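Long-range contacts in protein kinase A regulatory subunit, putative (Trypanosoma cruzi, PDB 6FTF), which probably holds the catalytic subunit of a cAMP-independent protein kinase A in check, binding nucleoside-type ligands in two cyclic nucleotide-binding domains to release it: residues Asn43-Phe48 / Gly106-Glu111; Ile85-His90 / Ile132-Asp137; Ile93-Gln98 / Pro119-Val124; Ile157-Asn162 / Ile204-Thr209; Ala180-Glu185 / Thr256-Arg261. One frame throughout, in Å; residues are numbered along the deposited sequence. Where two conformers were deposited one is given.

Contact 1 of 5, residues Asn43-Phe48 / Gly106-Glu111; sequences NVLFSF and GTAVGE. With 7CI (7-cyano-7-deazainosine), chain F.
The strand leading into the phosphate-binding cassette, the signature of cyclic nucleotide-binding domains, and the first cassette residues meet the loop after helix 30-42 where Asn43 and Leu45 touch Gly106, Ala108 and Glu111. Asn43 uses both ends of its amide. Asn43 ND2 gives an almost straight bond to Gly106 O (2.9 Å, 171°), reaching a lone pair in the carbonyl plane, and the acceptor lies in the plane of the amide. Asn43 OD1 takes the hydrogen of Leu45 N at 2.9 Å, forming an Asx turn, and the two bonds fix the rotation of the amide. Leu45 CD1 rests on Ala108 CB at 3.5 Å and on Glu111 CB at 3.6 Å, the leucine and glutamate side chains crossing at about a right angle. Beyond this aliphatic part, a bend at chi2 (-66°) places CD of Glu111 on the ligand side. There Glu111 OE2 accepts from hydroxyl O2 of 7-cyano-7-deazainosine at 2.7 Å, OE1 being bonded to Tyr172 OH, while Gly110 N donates to the ligand's O3 at 2.9 Å. Strand 108-109 runs along the edge of its sheet beside strand 82-86; within the loop, Phe46 packs on helix 51-60 and Val44 on helix 264-268.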
# COMPACT_ATOMS: atom_id res chain seq x y z
N ASN A 43 -4.64 -4.75 -0.64
CA ASN A 43 -5.27 -3.71 0.17
C ASN A 43 -4.47 -3.51 1.45
O ASN A 43 -4.18 -4.46 2.17
CB ASN A 43 -6.71 -4.09 0.49
CG ASN A 43 -7.43 -3.01 1.26
OD1 ASN A 43 -7.12 -2.76 2.42
ND2 ASN A 43 -8.39 -2.36 0.63
N VAL A 44 -4.13 -2.25 1.73
CA VAL A 44 -3.19 -1.96 2.81
C VAL A 44 -3.65 -2.40 4.19
O VAL A 44 -2.81 -2.54 5.08
CB VAL A 44 -2.81 -0.46 2.85
CG1 VAL A 44 -2.26 -0.01 1.51
CG2 VAL A 44 -3.99 0.39 3.31
N LEU A 45 -4.95 -2.60 4.41
CA LEU A 45 -5.41 -2.99 5.74
C LEU A 45 -4.95 -4.38 6.13
O LEU A 45 -5.00 -4.72 7.32
CB LEU A 45 -6.94 -2.97 5.80
CG LEU A 45 -7.57 -1.59 5.65
CD1 LEU A 45 -9.07 -1.71 5.46
CD2 LEU A 45 -7.26 -0.71 6.85
N PHE A 46 -4.50 -5.19 5.18
CA PHE A 46 -4.10 -6.58 5.41
C PHE A 46 -2.61 -6.80 5.20
O PHE A 46 -2.17 -7.94 5.13
CB PHE A 46 -4.94 -7.50 4.52
CG PHE A 46 -6.42 -7.22 4.61
CD1 PHE A 46 -7.21 -7.80 5.57
CD2 PHE A 46 -6.99 -6.32 3.74
CE1 PHE A 46 -8.56 -7.50 5.65
CE2 PHE A 46 -8.34 -6.02 3.81
CZ PHE A 46 -9.11 -6.60 4.76
N SER A 47 -1.84 -5.72 5.14
CA SER A 47 -0.46 -5.75 4.66
C SER A 47 0.41 -6.75 5.40
O SER A 47 1.32 -7.34 4.80
CB SER A 47 0.19 -4.38 4.78
OG SER A 47 -0.43 -3.44 3.95
N PHE A 48 0.25 -6.87 6.71
CA PHE A 48 1.17 -7.66 7.52
C PHE A 48 0.57 -8.98 7.99
O PHE A 48 1.14 -9.64 8.87
CB PHE A 48 1.81 -6.79 8.62
CG PHE A 48 2.65 -5.68 8.02
CD1 PHE A 48 3.92 -5.95 7.52
CD2 PHE A 48 2.12 -4.40 7.84
CE1 PHE A 48 4.66 -4.97 6.90
CE2 PHE A 48 2.86 -3.42 7.23
CZ PHE A 48 4.13 -3.69 6.75
N GLY A 106 -10.97 -2.61 -5.28
CA GLY A 106 -9.91 -3.05 -4.41
C GLY A 106 -9.80 -2.30 -3.11
O GLY A 106 -9.07 -2.75 -2.21
N THR A 107 -10.47 -1.17 -2.99
CA THR A 107 -10.40 -0.35 -1.80
C THR A 107 -11.44 -0.79 -0.78
O THR A 107 -12.36 -1.56 -1.08
CB THR A 107 -10.56 1.14 -2.12
OG1 THR A 107 -11.89 1.44 -2.53
CG2 THR A 107 -9.55 1.58 -3.17
N ALA A 108 -11.28 -0.28 0.43
CA ALA A 108 -12.13 -0.62 1.56
C ALA A 108 -12.95 0.57 2.01
O ALA A 108 -12.51 1.73 1.93
CB ALA A 108 -11.25 -1.02 2.75
N VAL A 109 -14.14 0.29 2.54
CA VAL A 109 -14.91 1.26 3.30
C VAL A 109 -15.36 0.63 4.61
O VAL A 109 -15.65 -0.57 4.69
CB VAL A 109 -16.12 1.86 2.54
CG1 VAL A 109 -15.64 2.75 1.40
CG2 VAL A 109 -17.07 0.78 2.07
N GLY A 110 -15.43 1.47 5.65
CA GLY A 110 -15.82 1.04 6.98
C GLY A 110 -14.66 0.88 7.93
O GLY A 110 -14.88 0.62 9.12
N GLU A 111 -13.44 1.04 7.45
CA GLU A 111 -12.28 0.80 8.29
C GLU A 111 -12.08 1.90 9.33
O GLU A 111 -11.56 1.62 10.41
CB GLU A 111 -11.03 0.62 7.43
CG GLU A 111 -10.29 1.87 7.01
CD GLU A 111 -11.04 2.79 6.08
OE1 GLU A 111 -10.60 3.97 5.99
OE2 GLU A 111 -12.02 2.36 5.43
C1 7CI F . -14.30 6.43 4.09
N1 7CI F . -13.80 7.80 4.43
O1 7CI F . -15.71 6.41 4.30
C2 7CI F . -12.85 8.44 3.74
N2 7CI F . -12.12 8.04 2.67
O2 7CI F . -13.60 4.22 4.27
C3 7CI F . -11.20 8.88 2.18
N3 7CI F . -11.01 10.15 2.76
O3 7CI F . -14.64 4.02 6.66
C4 7CI F . -11.73 10.56 3.83
N4 7CI F . -14.01 11.78 7.11
C5 7CI F . -12.70 9.71 4.38
O5 7CI F . -11.48 11.71 4.29
C6 7CI F . -13.63 9.80 5.47
C7 7CI F . -14.30 8.57 5.43
C8 7CI F . -13.84 10.88 6.37
C9 7CI F . -13.74 5.40 4.96
C10 7CI F . -14.71 5.30 6.01
C11 7CI F . -16.02 5.42 5.26
C12 7CI F . -17.24 5.90 6.17
O4 7CI F . -16.86 7.02 6.94

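Contact 2 of 5, residues Ile85-His90 / Ile132-Asp137; sequences IIQSGH and IAWVLD
The indole of Trp134 meets Gln87 OE1 at its edge, near the ring plane, while helix 30-42 brings Leu35, Ile36 and Leu39 against it. Trp134 NE1 donates to Gln87 OE1 at 2.9 Å; the donor lies in the plane of the amide carbonyl, the acceptor is tilted 19° from the indole, and the two flat groups stand 29° apart. Gln87 reaches this edge with CG anti to the backbone N (chi1 173°) and an extended chain beyond. It lies alongside Ile132, both side chains pointing the same way, with Gln87 OE1 3.8 Å from Ile132 CG2. Ile132 CD1 touches Ser88 OG at 3.6 Å. The strands are antiparallel: Ile85 and Trp134 form a hydrogen-bonded pair, Ile85 N lying 2.8 Å from Trp134 O. A classic beta bulge follows, in which Gln87 and Ser88 both face Ile132. Ile132 O accepts from Gln87 N at 2.8 Å and weakly from Ser88 N at 3.3 Å. The bulge thus keeps the strands bonded while the chain turns a corner at Gln87, and the glutamine there satisfies the N-H of a buried indole, a bond that also fixes which way its amide is turned.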
# COMPACT_ATOMS: atom_id res chain seq x y z
N ILE A 85 -14.78 -4.64 1.21
CA ILE A 85 -13.69 -4.57 0.24
C ILE A 85 -14.34 -4.67 -1.14
O ILE A 85 -15.08 -5.62 -1.43
CB ILE A 85 -12.65 -5.67 0.46
CG1 ILE A 85 -12.14 -5.69 1.91
CG2 ILE A 85 -11.47 -5.47 -0.52
CD1 ILE A 85 -11.51 -4.39 2.38
N ILE A 86 -14.10 -3.68 -1.97
CA ILE A 86 -14.80 -3.57 -3.25
C ILE A 86 -14.16 -4.49 -4.28
O ILE A 86 -12.97 -4.37 -4.60
CB ILE A 86 -14.78 -2.12 -3.74
CG1 ILE A 86 -15.52 -1.22 -2.75
CG2 ILE A 86 -15.39 -2.02 -5.12
CD1 ILE A 86 -15.32 0.25 -3.00
N GLN A 87 -14.95 -5.41 -4.84
CA GLN A 87 -14.53 -6.21 -5.99
C GLN A 87 -14.61 -5.40 -7.27
O GLN A 87 -13.66 -5.38 -8.07
CB GLN A 87 -15.40 -7.46 -6.09
CG GLN A 87 -15.14 -8.28 -7.35
CD GLN A 87 -16.03 -9.50 -7.41
OE1 GLN A 87 -16.15 -10.27 -6.45
NE2 GLN A 87 -16.70 -9.68 -8.55
N SER A 88 -15.73 -4.72 -7.49
CA SER A 88 -15.89 -3.88 -8.67
C SER A 88 -16.94 -2.83 -8.36
O SER A 88 -17.81 -3.02 -7.51
CB SER A 88 -16.26 -4.71 -9.90
OG SER A 88 -17.43 -5.47 -9.68
N GLY A 89 -16.84 -1.72 -9.07
CA GLY A 89 -17.70 -0.58 -8.84
C GLY A 89 -16.99 0.51 -8.06
O GLY A 89 -15.90 0.32 -7.52
N HIS A 90 -17.62 1.68 -8.03
CA HIS A 90 -17.07 2.85 -7.36
C HIS A 90 -18.11 3.44 -6.43
O HIS A 90 -19.32 3.33 -6.66
CB HIS A 90 -16.66 3.96 -8.33
CG HIS A 90 -15.62 3.57 -9.33
ND1 HIS A 90 -15.28 4.39 -10.38
CD2 HIS A 90 -14.81 2.49 -9.41
CE1 HIS A 90 -14.32 3.82 -11.09
NE2 HIS A 90 -14.02 2.67 -10.52
N ILE A 132 -20.00 -4.56 -6.32
CA ILE A 132 -19.91 -5.86 -5.66
C ILE A 132 -18.82 -5.75 -4.61
O ILE A 132 -17.71 -5.29 -4.91
CB ILE A 132 -19.55 -6.97 -6.67
CG1 ILE A 132 -20.60 -7.08 -7.77
CG2 ILE A 132 -19.37 -8.31 -5.96
CD1 ILE A 132 -20.13 -7.79 -9.01
N ALA A 133 -19.12 -6.20 -3.40
CA ALA A 133 -18.16 -6.13 -2.30
C ALA A 133 -18.13 -7.44 -1.53
O ALA A 133 -19.09 -8.21 -1.53
CB ALA A 133 -18.52 -5.01 -1.33
N TRP A 134 -17.01 -7.64 -0.84
CA TRP A 134 -16.86 -8.72 0.14
C TRP A 134 -16.81 -8.09 1.52
O TRP A 134 -16.12 -7.08 1.74
CB TRP A 134 -15.61 -9.55 -0.17
CG TRP A 134 -15.77 -10.31 -1.44
CD1 TRP A 134 -15.40 -9.90 -2.70
CD2 TRP A 134 -16.41 -11.58 -1.61
NE1 TRP A 134 -15.75 -10.86 -3.62
CE2 TRP A 134 -16.37 -11.89 -2.98
CE3 TRP A 134 -16.99 -12.50 -0.73
CZ2 TRP A 134 -16.90 -13.08 -3.49
CZ3 TRP A 134 -17.51 -13.67 -1.24
CH2 TRP A 134 -17.47 -13.95 -2.61
N VAL A 135 -17.56 -8.66 2.45
CA VAL A 135 -17.88 -8.01 3.72
C VAL A 135 -17.37 -8.83 4.89
O VAL A 135 -17.63 -10.03 4.97
CB VAL A 135 -19.39 -7.77 3.84
CG1 VAL A 135 -19.71 -6.87 5.05
CG2 VAL A 135 -19.95 -7.21 2.54
N LEU A 136 -16.67 -8.16 5.80
CA LEU A 136 -16.08 -8.77 6.98
C LEU A 136 -16.74 -8.20 8.23
O LEU A 136 -17.03 -7.01 8.31
CB LEU A 136 -14.58 -8.48 7.04
CG LEU A 136 -13.78 -9.22 8.11
CD1 LEU A 136 -13.77 -10.72 7.85
CD2 LEU A 136 -12.36 -8.70 8.16
N ASP A 137 -16.98 -9.07 9.21
CA ASP A 137 -17.58 -8.67 10.47
C ASP A 137 -16.56 -7.99 11.39
O ASP A 137 -15.35 -8.18 11.28
CB ASP A 137 -18.16 -9.90 11.17
CG ASP A 137 -17.09 -10.87 11.65
OD1 ASP A 137 -16.52 -11.61 10.81
OD2 ASP A 137 -16.78 -10.85 12.87

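Contact 3 of 5, residues Ile93-Gln98 / Pro119-Val124; sequences IIKEGQ and PVVATV. With 7CI (7-cyano-7-deazainosine), chain F.
Lys95 and Val121 close over the nitrile of 7-cyano-7-deazainosine, the lysine crossing the valine at a slant. Lys95 leaves the strand with CG against Ala122 CB (3.8 Å), and a bend at chi3 (96°), away from a staggered value, keeps CE beside the nitrile. Lys95 NZ ends 3.1 Å from the ligand's N4, to which it donates a hydrogen bond, and 3.8 Å from Val121 CG1. A charged amine at the end of a nitrile would be expected to draw electron density toward N4. Ile93 is bent as well: chi2 of -56° places CD1 against Val124 CG2 at 3.7 Å, the two side chains lying side by side, and CD1 also touches ribose oxygen O1. The other branch, Ile93 CG2, packs on Ala122 CB at 3.6 Å. Ala122, whose CB touches both Ile93 and Lys95, uses its backbone N to donate to ligand O4 at 3.0 Å. Ile94 and Thr123, an antiparallel hydrogen-bonded pair, hold the strands together, with Ile94 N 2.8 Å from Thr123 O. Thr123 OG1 turns to Ala75 N. The whole is typical of the cyclic nucleotide-binding fold, in which the end of the phosphate-binding cassette returns to the beta roll beside the ligand.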
# COMPACT_ATOMS: atom_id res chain seq x y z
N ILE A 93 -17.45 9.13 -1.31
CA ILE A 93 -17.42 9.47 0.11
C ILE A 93 -17.96 10.88 0.23
O ILE A 93 -17.39 11.82 -0.35
CB ILE A 93 -16.00 9.37 0.68
CG1 ILE A 93 -15.38 8.00 0.39
CG2 ILE A 93 -15.99 9.68 2.17
CD1 ILE A 93 -16.21 6.83 0.92
N ILE A 94 -19.05 11.04 0.97
CA ILE A 94 -19.78 12.31 1.06
C ILE A 94 -19.76 12.78 2.50
O ILE A 94 -20.25 12.08 3.40
CB ILE A 94 -21.22 12.16 0.54
CG1 ILE A 94 -21.18 11.68 -0.92
CG2 ILE A 94 -22.00 13.47 0.69
CD1 ILE A 94 -22.49 11.32 -1.50
N LYS A 95 -19.20 13.97 2.72
CA LYS A 95 -19.19 14.63 4.02
C LYS A 95 -19.96 15.94 3.91
O LYS A 95 -19.69 16.74 3.01
CB LYS A 95 -17.77 14.96 4.46
CG LYS A 95 -17.00 13.80 5.02
CD LYS A 95 -15.92 14.28 5.99
CE LYS A 95 -16.39 14.22 7.43
NZ LYS A 95 -15.26 14.37 8.39
N GLU A 96 -20.91 16.15 4.82
CA GLU A 96 -21.72 17.37 4.84
C GLU A 96 -22.16 17.75 3.43
O GLU A 96 -22.06 18.91 3.00
CB GLU A 96 -20.97 18.51 5.52
N GLY A 97 -22.63 16.75 2.69
CA GLY A 97 -23.14 16.96 1.35
C GLY A 97 -22.10 17.16 0.27
O GLY A 97 -22.48 17.38 -0.89
N GLN A 98 -20.81 17.10 0.61
CA GLN A 98 -19.74 17.31 -0.36
C GLN A 98 -19.05 15.98 -0.64
O GLN A 98 -18.68 15.26 0.29
CB GLN A 98 -18.72 18.31 0.18
CG GLN A 98 -19.30 19.68 0.45
CD GLN A 98 -20.06 20.23 -0.74
OE1 GLN A 98 -19.53 20.31 -1.85
NE2 GLN A 98 -21.32 20.60 -0.52
N PRO A 119 -19.23 5.97 15.31
CA PRO A 119 -20.29 5.85 14.31
C PRO A 119 -19.80 6.31 12.95
O PRO A 119 -18.79 7.00 12.83
CB PRO A 119 -21.40 6.76 14.86
CG PRO A 119 -21.16 6.82 16.31
CD PRO A 119 -19.66 6.81 16.44
N VAL A 120 -20.54 5.91 11.92
CA VAL A 120 -20.12 6.20 10.55
C VAL A 120 -19.83 7.68 10.38
O VAL A 120 -20.68 8.54 10.67
CB VAL A 120 -21.18 5.70 9.55
CG1 VAL A 120 -20.81 6.11 8.15
CG2 VAL A 120 -21.34 4.18 9.66
N VAL A 121 -18.64 7.98 9.88
CA VAL A 121 -18.20 9.37 9.75
C VAL A 121 -18.75 10.02 8.48
O VAL A 121 -19.18 11.18 8.50
CB VAL A 121 -16.66 9.42 9.80
CG1 VAL A 121 -16.14 10.83 9.54
CG2 VAL A 121 -16.16 8.91 11.15
N ALA A 122 -18.72 9.30 7.36
CA ALA A 122 -19.13 9.84 6.07
C ALA A 122 -20.06 8.86 5.38
O ALA A 122 -20.00 7.65 5.60
CB ALA A 122 -17.92 10.07 5.16
N THR A 123 -20.96 9.40 4.56
CA THR A 123 -21.82 8.57 3.74
C THR A 123 -21.04 8.00 2.56
O THR A 123 -20.19 8.67 1.97
CB THR A 123 -23.01 9.40 3.28
OG1 THR A 123 -23.80 9.69 4.42
CG2 THR A 123 -23.86 8.66 2.26
N VAL A 124 -21.32 6.73 2.25
CA VAL A 124 -20.69 6.02 1.15
C VAL A 124 -21.78 5.68 0.15
O VAL A 124 -22.66 4.87 0.46
CB VAL A 124 -19.99 4.75 1.64
CG1 VAL A 124 -19.37 4.03 0.47
CG2 VAL A 124 -18.95 5.09 2.72
C1 7CI F . -14.30 6.43 4.09
N1 7CI F . -13.80 7.80 4.43
O1 7CI F . -15.71 6.41 4.30
C2 7CI F . -12.85 8.44 3.74
N2 7CI F . -12.12 8.04 2.67
O2 7CI F . -13.60 4.22 4.27
C3 7CI F . -11.20 8.88 2.18
N3 7CI F . -11.01 10.15 2.76
O3 7CI F . -14.64 4.02 6.66
C4 7CI F . -11.73 10.56 3.83
N4 7CI F . -14.01 11.78 7.11
C5 7CI F . -12.70 9.71 4.38
O5 7CI F . -11.48 11.71 4.29
C6 7CI F . -13.63 9.80 5.47
C7 7CI F . -14.30 8.57 5.43
C8 7CI F . -13.84 10.88 6.37
C9 7CI F . -13.74 5.40 4.96
C10 7CI F . -14.71 5.30 6.01
C11 7CI F . -16.02 5.42 5.26
C12 7CI F . -17.24 5.90 6.17
O4 7CI F . -16.86 7.02 6.94

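Contact 4 of 5, residues Ile157-Asn162 / Ile204-Thr209; sequences IQFLAN and IIMEGT. With EDO (1,2-ethanediol), chain B.
Phe159 lies with one face under Met206, whose CG sits 3.8 Å from the ring centroid, 19° off the normal and displaced toward the rim. This CH-pi contact is part of a Met-aromatic pair that fastens helix 149-160 to strand 201-205 of the second cyclic nucleotide-binding domain. Met206 SD is farther out, 4.8 Å from the centroid of the Phe159 ring, and a bend at chi3 (75°) brings methyl CE of Met206 back to within 4.0 Å of Phe159 CG. The methionine therefore bears on the ring mainly with its carbons, the sulfur standing off obliquely. At the edge, near the ring plane, Phe159 CZ approaches Ile205 O at 3.6 Å and CE2 meets Ile204 CG2 at 3.8 Å. The aromatic ring reaches the strand just where it turns a corner: Met206 and Glu207 both face Ile255 in a classic beta bulge. Next along the helix, Leu160 touches Ile204 more loosely and is also packed on helix 171-178. Elsewhere on segment 157-162 a molecule of 1,2-ethanediol, probably from the crystallisation liquor, bridges two amides, Gln158 NE2 donating to its O1 at 2.7 Å. Asn162 ND2 divides its hydrogens between O2 of the diol and Gln158 O, the latter at 2.9 Å.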
# COMPACT_ATOMS: atom_id res chain seq x y z
N ILE A 157 3.39 8.64 10.72
CA ILE A 157 2.62 9.77 10.19
C ILE A 157 3.37 11.09 10.29
O ILE A 157 3.35 11.91 9.36
CB ILE A 157 1.20 9.83 10.79
CG1 ILE A 157 0.35 10.88 10.06
CG2 ILE A 157 1.20 10.10 12.26
CD1 ILE A 157 0.22 10.67 8.57
N GLN A 158 4.05 11.35 11.40
CA GLN A 158 4.77 12.62 11.54
C GLN A 158 5.90 12.74 10.51
O GLN A 158 6.13 13.81 9.94
CB GLN A 158 5.28 12.79 12.96
CG GLN A 158 5.77 14.21 13.29
CD GLN A 158 7.21 14.48 12.93
OE1 GLN A 158 8.03 13.57 12.79
NE2 GLN A 158 7.55 15.75 12.83
N PHE A 159 6.60 11.63 10.26
CA PHE A 159 7.63 11.61 9.24
C PHE A 159 7.04 11.85 7.85
O PHE A 159 7.54 12.66 7.08
CB PHE A 159 8.35 10.26 9.27
CG PHE A 159 9.23 10.02 8.08
CD1 PHE A 159 10.39 10.74 7.92
CD2 PHE A 159 8.87 9.11 7.12
CE1 PHE A 159 11.20 10.54 6.82
CE2 PHE A 159 9.69 8.91 6.01
CZ PHE A 159 10.85 9.63 5.87
N LEU A 160 5.97 11.13 7.53
CA LEU A 160 5.39 11.25 6.19
C LEU A 160 4.89 12.65 5.92
O LEU A 160 4.92 13.11 4.77
CB LEU A 160 4.25 10.24 5.99
CG LEU A 160 4.63 8.76 6.13
CD1 LEU A 160 3.40 7.90 6.02
CD2 LEU A 160 5.64 8.36 5.07
N ALA A 161 4.44 13.35 6.95
CA ALA A 161 4.02 14.75 6.85
C ALA A 161 5.16 15.68 6.51
O ALA A 161 4.91 16.88 6.29
CB ALA A 161 3.39 15.19 8.17
N ASN A 162 6.39 15.20 6.51
CA ASN A 162 7.55 16.03 6.20
C ASN A 162 8.28 15.56 4.95
O ASN A 162 9.36 16.10 4.64
CB ASN A 162 8.51 16.04 7.40
CG ASN A 162 8.03 16.93 8.51
OD1 ASN A 162 8.18 18.16 8.46
ND2 ASN A 162 7.43 16.33 9.53
N ILE A 204 11.71 4.63 1.47
CA ILE A 204 11.78 6.06 1.74
C ILE A 204 12.83 6.23 2.82
O ILE A 204 12.77 5.56 3.86
CB ILE A 204 10.43 6.63 2.19
CG1 ILE A 204 9.31 6.24 1.21
CG2 ILE A 204 10.54 8.12 2.36
CD1 ILE A 204 7.92 6.64 1.67
N ILE A 205 13.80 7.08 2.57
CA ILE A 205 14.91 7.25 3.51
C ILE A 205 14.46 8.11 4.68
O ILE A 205 14.17 9.30 4.53
CB ILE A 205 16.14 7.83 2.81
CG1 ILE A 205 16.54 6.94 1.63
CG2 ILE A 205 17.29 7.97 3.82
CD1 ILE A 205 17.62 7.52 0.77
N MET A 206 14.46 7.52 5.88
CA MET A 206 14.14 8.26 7.10
C MET A 206 15.37 8.91 7.70
O MET A 206 15.26 9.97 8.33
CB MET A 206 13.48 7.34 8.13
CG MET A 206 12.17 6.74 7.65
SD MET A 206 11.35 5.66 8.83
CE MET A 206 10.69 6.86 9.99
N GLU A 207 16.54 8.31 7.52
CA GLU A 207 17.79 8.89 7.98
C GLU A 207 18.92 8.29 7.15
O GLU A 207 18.88 7.10 6.83
CB GLU A 207 18.02 8.54 9.45
CG GLU A 207 19.22 9.15 10.10
CD GLU A 207 19.44 8.56 11.48
OE1 GLU A 207 18.47 8.53 12.27
OE2 GLU A 207 20.57 8.11 11.76
N GLY A 208 19.92 9.10 6.85
CA GLY A 208 21.14 8.63 6.22
C GLY A 208 21.22 8.94 4.74
O GLY A 208 20.38 9.63 4.17
N THR A 209 22.29 8.42 4.13
CA THR A 209 22.59 8.65 2.72
C THR A 209 22.91 7.34 2.02
O THR A 209 23.42 6.40 2.63
CB THR A 209 23.77 9.63 2.62
OG1 THR A 209 23.40 10.85 3.28
CG2 THR A 209 24.16 9.95 1.20
C1 EDO B . 4.48 18.01 12.72
O1 EDO B . 5.64 17.62 13.47
C2 EDO B . 4.68 17.79 11.23
O2 EDO B . 5.89 18.41 10.80

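Contact 5 of 5, residues Ala180-Glu185 / Thr256-Arg261; sequences ALSSEE and TAKLNR
Glu184 O is gripped by two donors of one residue, Thr256 N and Thr256 OG1, each 2.9 Å away. The threonine can do this because OG1 stands between its backbone N and carbonyl carbon (chi1 67°). On the same face of the sheet Lys258, fully extended in one of its two modelled conformers, sets NZ 2.8 Å from Glu184 OE2. This salt bridge comes from above the carboxylate, 38° out of its plane, and the lysine also makes a cation-pi contact with Trp201. The strands are antiparallel, with 181-186 at the edge of the sheet of the second beta roll and 254-260 inside it, next to 201-205. Ser182 and Lys258 form a hydrogen-bonded pair, Lys258 N reaching Ser182 O at 2.8 Å. A water supplements it by bonding Ser182 OG and donating to Lys258 O. The other face is largely apolar: Leu181 CD1 lies 4.0 Å from Ala257 CB, with Tyr156 of helix 149-160 against both residues. Ser183, on this face too, bonds through OG to Tyr156 OH. Nearby, Ala180 CB touches Leu259 CD1 at 3.5 Å. A second water donates to Ala180 O at 2.7 Å and accepts from Asn260 N.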
# COMPACT_ATOMS: atom_id res chain seq x y z
N ALA A 180 0.92 0.31 5.19
CA ALA A 180 1.67 -0.65 4.38
C ALA A 180 3.18 -0.57 4.62
O ALA A 180 3.93 -1.29 3.96
CB ALA A 180 1.36 -0.45 2.90
N LEU A 181 3.65 0.27 5.55
CA LEU A 181 5.08 0.46 5.75
C LEU A 181 5.61 -0.38 6.90
O LEU A 181 4.94 -0.60 7.91
CB LEU A 181 5.41 1.92 6.04
CG LEU A 181 5.16 2.91 4.90
CD1 LEU A 181 5.41 4.32 5.39
CD2 LEU A 181 6.01 2.61 3.71
N SER A 182 6.85 -0.83 6.74
CA SER A 182 7.65 -1.37 7.82
C SER A 182 9.01 -0.69 7.76
O SER A 182 9.28 0.08 6.84
CB SER A 182 7.78 -2.90 7.73
OG SER A 182 8.47 -3.28 6.56
N SER A 183 9.83 -0.92 8.76
CA SER A 183 11.12 -0.25 8.83
C SER A 183 12.26 -1.25 8.63
O SER A 183 12.16 -2.41 9.02
CB SER A 183 11.30 0.46 10.18
OG SER A 183 10.34 1.50 10.30
N GLU A 184 13.35 -0.79 8.02
CA GLU A 184 14.54 -1.61 7.89
C GLU A 184 15.74 -0.69 7.97
O GLU A 184 15.74 0.39 7.37
CB GLU A 184 14.55 -2.38 6.57
CG GLU A 184 15.71 -3.36 6.51
CD GLU A 184 15.65 -4.33 5.36
OE1 GLU A 184 16.50 -5.25 5.33
OE2 GLU A 184 14.78 -4.19 4.47
N GLU A 185 16.76 -1.13 8.71
CA GLU A 185 17.98 -0.36 8.90
C GLU A 185 19.14 -1.07 8.21
O GLU A 185 19.14 -2.30 8.07
CB GLU A 185 18.28 -0.16 10.38
CG GLU A 185 17.12 0.48 11.13
CD GLU A 185 17.49 1.09 12.48
OE1 GLU A 185 18.69 1.30 12.77
OE2 GLU A 185 16.55 1.39 13.24
N THR A 256 15.20 3.15 6.80
CA THR A 256 14.21 3.28 5.75
C THR A 256 12.83 2.87 6.25
O THR A 256 12.69 2.05 7.17
CB THR A 256 14.51 2.40 4.52
OG1 THR A 256 14.41 1.01 4.85
CG2 THR A 256 15.89 2.67 3.94
N ALA A 257 11.82 3.44 5.60
CA ALA A 257 10.47 2.89 5.58
C ALA A 257 10.32 2.18 4.25
O ALA A 257 10.73 2.71 3.22
CB ALA A 257 9.41 3.99 5.72
N LYS A 258 9.74 0.99 4.28
CA LYS A 258 9.75 0.03 3.19
C LYS A 258 8.32 -0.30 2.79
O LYS A 258 7.49 -0.62 3.66
CB LYS A 258 10.47 -1.22 3.76
CG LYS A 258 10.68 -2.42 2.89
CD LYS A 258 11.50 -3.45 3.66
CE LYS A 258 11.83 -4.66 2.79
NZ LYS A 258 12.64 -5.65 3.53
N LEU A 259 8.03 -0.26 1.49
CA LEU A 259 6.73 -0.54 0.91
C LEU A 259 6.84 -1.64 -0.13
O LEU A 259 7.69 -1.57 -1.03
CB LEU A 259 6.25 0.73 0.22
CG LEU A 259 4.92 0.63 -0.50
CD1 LEU A 259 3.76 0.50 0.48
CD2 LEU A 259 4.71 1.84 -1.40
N ASN A 260 5.99 -2.65 -0.04
CA ASN A 260 5.99 -3.70 -1.06
C ASN A 260 5.25 -3.26 -2.32
O ASN A 260 4.25 -2.55 -2.28
CB ASN A 260 5.36 -4.97 -0.50
CG ASN A 260 5.60 -6.17 -1.39
OD1 ASN A 260 4.80 -6.51 -2.26
ND2 ASN A 260 6.76 -6.78 -1.24
N ARG A 261 5.74 -3.78 -3.45
CA ARG A 261 5.16 -3.48 -4.75
C ARG A 261 3.67 -3.77 -4.81
O ARG A 261 2.95 -3.07 -5.52
CB ARG A 261 5.92 -4.26 -5.83
CG ARG A 261 5.63 -3.84 -7.24
CD ARG A 261 6.54 -4.58 -8.18
NE ARG A 261 6.32 -4.19 -9.55
CZ ARG A 261 7.00 -4.71 -10.58
NH1 ARG A 261 7.94 -5.63 -10.37
NH2 ARG A 261 6.73 -4.32 -11.81
O HOH W 1 3.93 -3.08 1.94
O HOH W 2 6.99 -3.37 4.34

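How the contacts relate
Following the chain from the N terminus, contact 1 opens after helix 30-42 and closes at 106-111, having crossed contact 2, which opens at 85-90 and closes at 132-137. Contact 3 is nested inside the loop of contact 2 and also crosses contact 1. Contacts 1 and 2 both reach one sheet, whereas contacts 1 and 3 both touch the ligand and meet through Val109, Ile93 and Val124. In the second domain contact 4 (157-162 to 204-209) crosses contact 5, which opens at 180-185 and closes at 256-261; both reach one sheet, Ile204 N bonding to Ala257 O. The two groups follow in series, joined where Ser47 and Phe48 pack on Ala180, Leu181 and Ser182.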